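Hypothetical zinc-type alcohol dehydrogenase-like protein in PRE5-FET4 intergenic region (Saccharomyces cerevisiae, PDB 1PIW) reduces a broad range of aromatic and aliphatic aldehydes to alcohols with NADPH, as a homodimeric zinc-containing medium-chain alcohol dehydrogenase. Local coordinates at residues Y3-G9 / Y135-R140. Numbering follows the deposited sequence.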
ATOM      1  N   TYR A   3       1.245 -15.722  45.080  1.00 78.65           N
ATOM      2  CA  TYR A   3       1.133 -16.154  43.689  1.00 79.75           C
ATOM      3  C   TYR A   3      -0.117 -16.886  43.221  1.00 79.63           C
ATOM      4  O   TYR A   3      -0.476 -16.817  42.039  1.00 81.79           O
ATOM      5  CB  TYR A   3       2.332 -17.024  43.287  1.00 80.94           C
ATOM      6  CG  TYR A   3       1.971 -17.959  42.161  1.00 81.35           C
ATOM      7  CD1 TYR A   3       1.404 -19.205  42.422  1.00 82.79           C
ATOM      8  CD2 TYR A   3       2.041 -17.536  40.842  1.00 82.37           C
ATOM      9  CE1 TYR A   3       0.906 -19.994  41.397  1.00 83.99           C
ATOM     10  CE2 TYR A   3       1.549 -18.316  39.812  1.00 83.69           C
ATOM     11  CZ  TYR A   3       0.982 -19.541  40.095  1.00 83.71           C
ATOM     12  OH  TYR A   3       0.493 -20.311  39.066  1.00 85.80           O
ATOM     13  N   PRO A   4      -0.776 -17.634  44.101  1.00 76.93           N
ATOM     14  CA  PRO A   4      -1.927 -18.243  43.438  1.00 73.88           C
ATOM     15  C   PRO A   4      -3.155 -17.356  43.339  1.00 71.15           C
ATOM     16  O   PRO A   4      -3.663 -17.117  42.250  1.00 69.47           O
ATOM     17  CB  PRO A   4      -2.163 -19.502  44.258  1.00 74.97           C
ATOM     18  CG  PRO A   4      -1.701 -19.089  45.636  1.00 77.15           C
ATOM     19  CD  PRO A   4      -0.428 -18.343  45.344  1.00 76.49           C
ATOM     20  N   GLU A   5      -3.611 -16.839  44.472  1.00 70.10           N
ATOM     21  CA  GLU A   5      -4.824 -16.030  44.504  1.00 69.13           C
ATOM     22  C   GLU A   5      -4.721 -14.540  44.202  1.00 67.14           C
ATOM     23  O   GLU A   5      -5.714 -13.921  43.810  1.00 66.65           O
ATOM     24  CB  GLU A   5      -5.535 -16.232  45.849  1.00 70.79           C
ATOM     25  CG  GLU A   5      -6.100 -17.643  46.045  1.00 72.65           C
ATOM     26  CD  GLU A   5      -5.473 -18.377  47.215  1.00 73.95           C
ATOM     27  OE1 GLU A   5      -4.228 -18.475  47.262  1.00 74.49           O
ATOM     28  OE2 GLU A   5      -6.223 -18.859  48.089  1.00 74.69           O
ATOM     29  N   LYS A   6      -3.538 -13.961  44.385  1.00 64.95           N
ATOM     30  CA  LYS A   6      -3.351 -12.536  44.126  1.00 62.27           C
ATOM     31  C   LYS A   6      -2.044 -12.254  43.409  1.00 61.71           C
ATOM     32  O   LYS A   6      -1.030 -12.892  43.678  1.00 62.22           O
ATOM     33  CB  LYS A   6      -3.360 -11.741  45.435  1.00 59.90           C
ATOM     34  CG  LYS A   6      -4.551 -10.819  45.628  1.00 57.54           C
ATOM     35  CD  LYS A   6      -5.802 -11.592  46.001  1.00 57.00           C
ATOM     36  CE  LYS A   6      -6.914 -10.686  46.528  1.00 55.70           C
ATOM     37  NZ  LYS A   6      -7.555  -9.842  45.481  1.00 54.58           N
ATOM     38  N   PHE A   7      -2.079 -11.296  42.488  1.00 60.90           N
ATOM     39  CA  PHE A   7      -0.886 -10.884  41.747  1.00 59.08           C
ATOM     40  C   PHE A   7      -0.556  -9.483  42.236  1.00 57.71           C
ATOM     41  O   PHE A   7      -1.457  -8.722  42.595  1.00 57.17           O
ATOM     42  CB  PHE A   7      -1.160 -10.820  40.237  1.00 58.06           C
ATOM     43  CG  PHE A   7      -1.043 -12.138  39.523  1.00 55.57           C
ATOM     44  CD1 PHE A   7      -1.374 -12.231  38.180  1.00 54.58           C
ATOM     45  CD2 PHE A   7      -0.602 -13.276  40.177  1.00 55.91           C
ATOM     46  CE1 PHE A   7      -1.270 -13.430  37.498  1.00 54.69           C
ATOM     47  CE2 PHE A   7      -0.494 -14.482  39.501  1.00 56.19           C
ATOM     48  CZ  PHE A   7      -0.830 -14.557  38.158  1.00 56.10           C
ATOM     49  N   GLU A   8       0.723  -9.134  42.265  1.00 56.08           N
ATOM     50  CA  GLU A   8       1.094  -7.801  42.700  1.00 54.72           C
ATOM     51  C   GLU A   8       1.788  -7.083  41.560  1.00 54.15           C
ATOM     52  O   GLU A   8       2.396  -7.721  40.706  1.00 54.55           O
ATOM     53  CB  GLU A   8       2.009  -7.863  43.916  1.00 54.89           C
ATOM     54  CG  GLU A   8       2.215  -6.508  44.550  1.00 56.89           C
ATOM     55  CD  GLU A   8       2.993  -6.574  45.841  1.00 57.55           C
ATOM     56  OE1 GLU A   8       4.109  -7.137  45.846  1.00 57.92           O
ATOM     57  OE2 GLU A   8       2.484  -6.052  46.850  1.00 57.93           O
ATOM     58  N   GLY A   9       1.686  -5.759  41.529  1.00 53.11           N
ATOM     59  CA  GLY A   9       2.329  -5.015  40.463  1.00 51.70           C
ATOM     60  C   GLY A   9       2.293  -3.505  40.591  1.00 50.18           C
ATOM     61  O   GLY A   9       1.535  -2.954  41.379  1.00 50.71           O
ATOM     62  N   TYR A 135       4.365  -5.019  34.391  1.00 33.00           N
ATOM     63  CA  TYR A 135       5.175  -4.460  35.460  1.00 33.22           C
ATOM     64  C   TYR A 135       4.669  -5.128  36.735  1.00 34.40           C
ATOM     65  O   TYR A 135       4.263  -4.452  37.679  1.00 35.55           O
ATOM     66  CB  TYR A 135       4.975  -2.943  35.592  1.00 32.15           C
ATOM     67  CG  TYR A 135       5.375  -2.100  34.404  1.00 30.37           C
ATOM     68  CD1 TYR A 135       5.802  -2.682  33.217  1.00 30.12           C
ATOM     69  CD2 TYR A 135       5.279  -0.712  34.456  1.00 28.90           C
ATOM     70  CE1 TYR A 135       6.113  -1.910  32.118  1.00 29.80           C
ATOM     71  CE2 TYR A 135       5.587   0.069  33.357  1.00 29.26           C
ATOM     72  CZ  TYR A 135       6.002  -0.539  32.186  1.00 29.74           C
ATOM     73  OH  TYR A 135       6.269   0.211  31.063  1.00 29.75           O
ATOM     74  N   ALA A 136       4.674  -6.454  36.763  1.00 34.45           N
ATOM     75  CA  ALA A 136       4.203  -7.161  37.936  1.00 34.31           C
ATOM     76  C   ALA A 136       5.045  -8.396  38.175  1.00 35.58           C
ATOM     77  O   ALA A 136       5.989  -8.647  37.443  1.00 35.25           O
ATOM     78  CB  ALA A 136       2.760  -7.533  37.758  1.00 34.45           C
ATOM     79  N   ASN A 137       4.694  -9.165  39.199  1.00 37.06           N
ATOM     80  CA  ASN A 137       5.429 -10.369  39.557  1.00 38.82           C
ATOM     81  C   ASN A 137       5.019 -11.615  38.767  1.00 40.12           C
ATOM     82  O   ASN A 137       5.809 -12.555  38.625  1.00 40.53           O
ATOM     83  CB  ASN A 137       5.282 -10.633  41.057  1.00 40.84           C
ATOM     84  CG  ASN A 137       3.826 -10.752  41.498  1.00 43.01           C
ATOM     85  OD1 ASN A 137       3.540 -11.020  42.665  1.00 42.36           O
ATOM     86  ND2 ASN A 137       2.903 -10.551  40.565  1.00 45.37           N
ATOM     87  N   TYR A 138       3.788 -11.619  38.259  1.00 40.38           N
ATOM     88  CA  TYR A 138       3.281 -12.744  37.477  1.00 40.77           C
ATOM     89  C   TYR A 138       2.341 -12.298  36.367  1.00 39.73           C
ATOM     90  O   TYR A 138       1.655 -11.282  36.474  1.00 39.61           O
ATOM     91  CB  TYR A 138       2.507 -13.734  38.356  1.00 43.06           C
ATOM     92  CG  TYR A 138       3.301 -14.381  39.450  1.00 45.71           C
ATOM     93  CD1 TYR A 138       3.235 -13.905  40.748  1.00 46.80           C
ATOM     94  CD2 TYR A 138       4.136 -15.462  39.186  1.00 48.75           C
ATOM     95  CE1 TYR A 138       3.981 -14.483  41.766  1.00 49.31           C
ATOM     96  CE2 TYR A 138       4.891 -16.053  40.198  1.00 50.68           C
ATOM     97  CZ  TYR A 138       4.810 -15.554  41.488  1.00 50.67           C
ATOM     98  OH  TYR A 138       5.573 -16.102  42.498  1.00 51.86           O
ATOM     99  N   VAL A 139       2.305 -13.081  35.299  1.00 38.49           N
ATOM    100  CA  VAL A 139       1.414 -12.800  34.191  1.00 37.74           C
ATOM    101  C   VAL A 139       0.790 -14.139  33.830  1.00 37.00           C
ATOM    102  O   VAL A 139       1.461 -15.166  33.861  1.00 35.02           O
ATOM    103  CB  VAL A 139       2.165 -12.202  32.981  1.00 36.83           C
ATOM    104  CG1 VAL A 139       3.017 -13.260  32.314  1.00 39.33           C
ATOM    105  CG2 VAL A 139       1.178 -11.616  32.003  1.00 35.11           C
ATOM    106  N   ARG A 140      -0.501 -14.121  33.529  1.00 37.46           N
ATOM    107  CA  ARG A 140      -1.242 -15.324  33.174  1.00 38.36           C
ATOM    108  C   ARG A 140      -1.581 -15.225  31.705  1.00 38.18           C
ATOM    109  O   ARG A 140      -2.387 -14.382  31.309  1.00 38.63           O
ATOM    110  CB  ARG A 140      -2.516 -15.401  34.008  1.00 39.97           C
ATOM    111  CG  ARG A 140      -3.425 -16.560  33.677  1.00 43.09           C
ATOM    112  CD  ARG A 140      -4.257 -16.929  34.893  1.00 42.64           C
ATOM    113  NE  ARG A 140      -3.394 -17.325  35.994  1.00 42.64           N
ATOM    114  CZ  ARG A 140      -3.781 -17.365  37.260  1.00 44.16           C
ATOM    115  NH1 ARG A 140      -5.021 -17.027  37.578  1.00 45.32           N
ATOM    116  NH2 ARG A 140      -2.934 -17.753  38.199  1.00 43.93           N
TER
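Two hydrogen bonds tie the backbone of Glu8 to Asn137. Asn137 N donates to Glu8 O at 3.1 Å with a nearly straight geometry. In return, Glu8 N gives a weak bond to Asn137 OD1, with 3.4 Å between the two atoms. One residue further along, Gly9 and Ala136 form a single beta bridge, with CA atoms 3.8 Å apart. There is no room here for a larger residue: a CB on Gly9 would clash with Ala136 CB.

The N-to-C directions of the short segments 7-9 and 138-140 stand at 122° to each other, far from antiparallel. These strands belong to different sheets of the catalytic domain. Strand 7-12 pairs with 22-26 and 64-65, while 138-142 runs antiparallel to 35-45. The contact therefore joins the N-terminal sheet to the larger one.

Aromatic rings fill the gap where the strands splay apart. Tyr138 CB sits over one face of the Phe7 ring, 3.5 Å from the centroid of that ring, in a CH-pi contact. Tyr3 turns its edge to the face of the Tyr138 ring in a T-shaped stack, with Tyr3 CD2 3.3 Å from Tyr138 CE2.

Arg140 extends this cluster with a charged group. Its guanidinium presents a face to Phe7, with Arg140 NH2 3.8 Å from Phe7 CZ. The charge itself is met by a salt bridge to Asp37 on strand 35-45. At the far end of the contact, the Tyr135 hydroxyl hydrogen-bonds Asp49, and the Tyr135 side chain lies about 6 Å from that of Cys46, a ligand of the catalytic zinc.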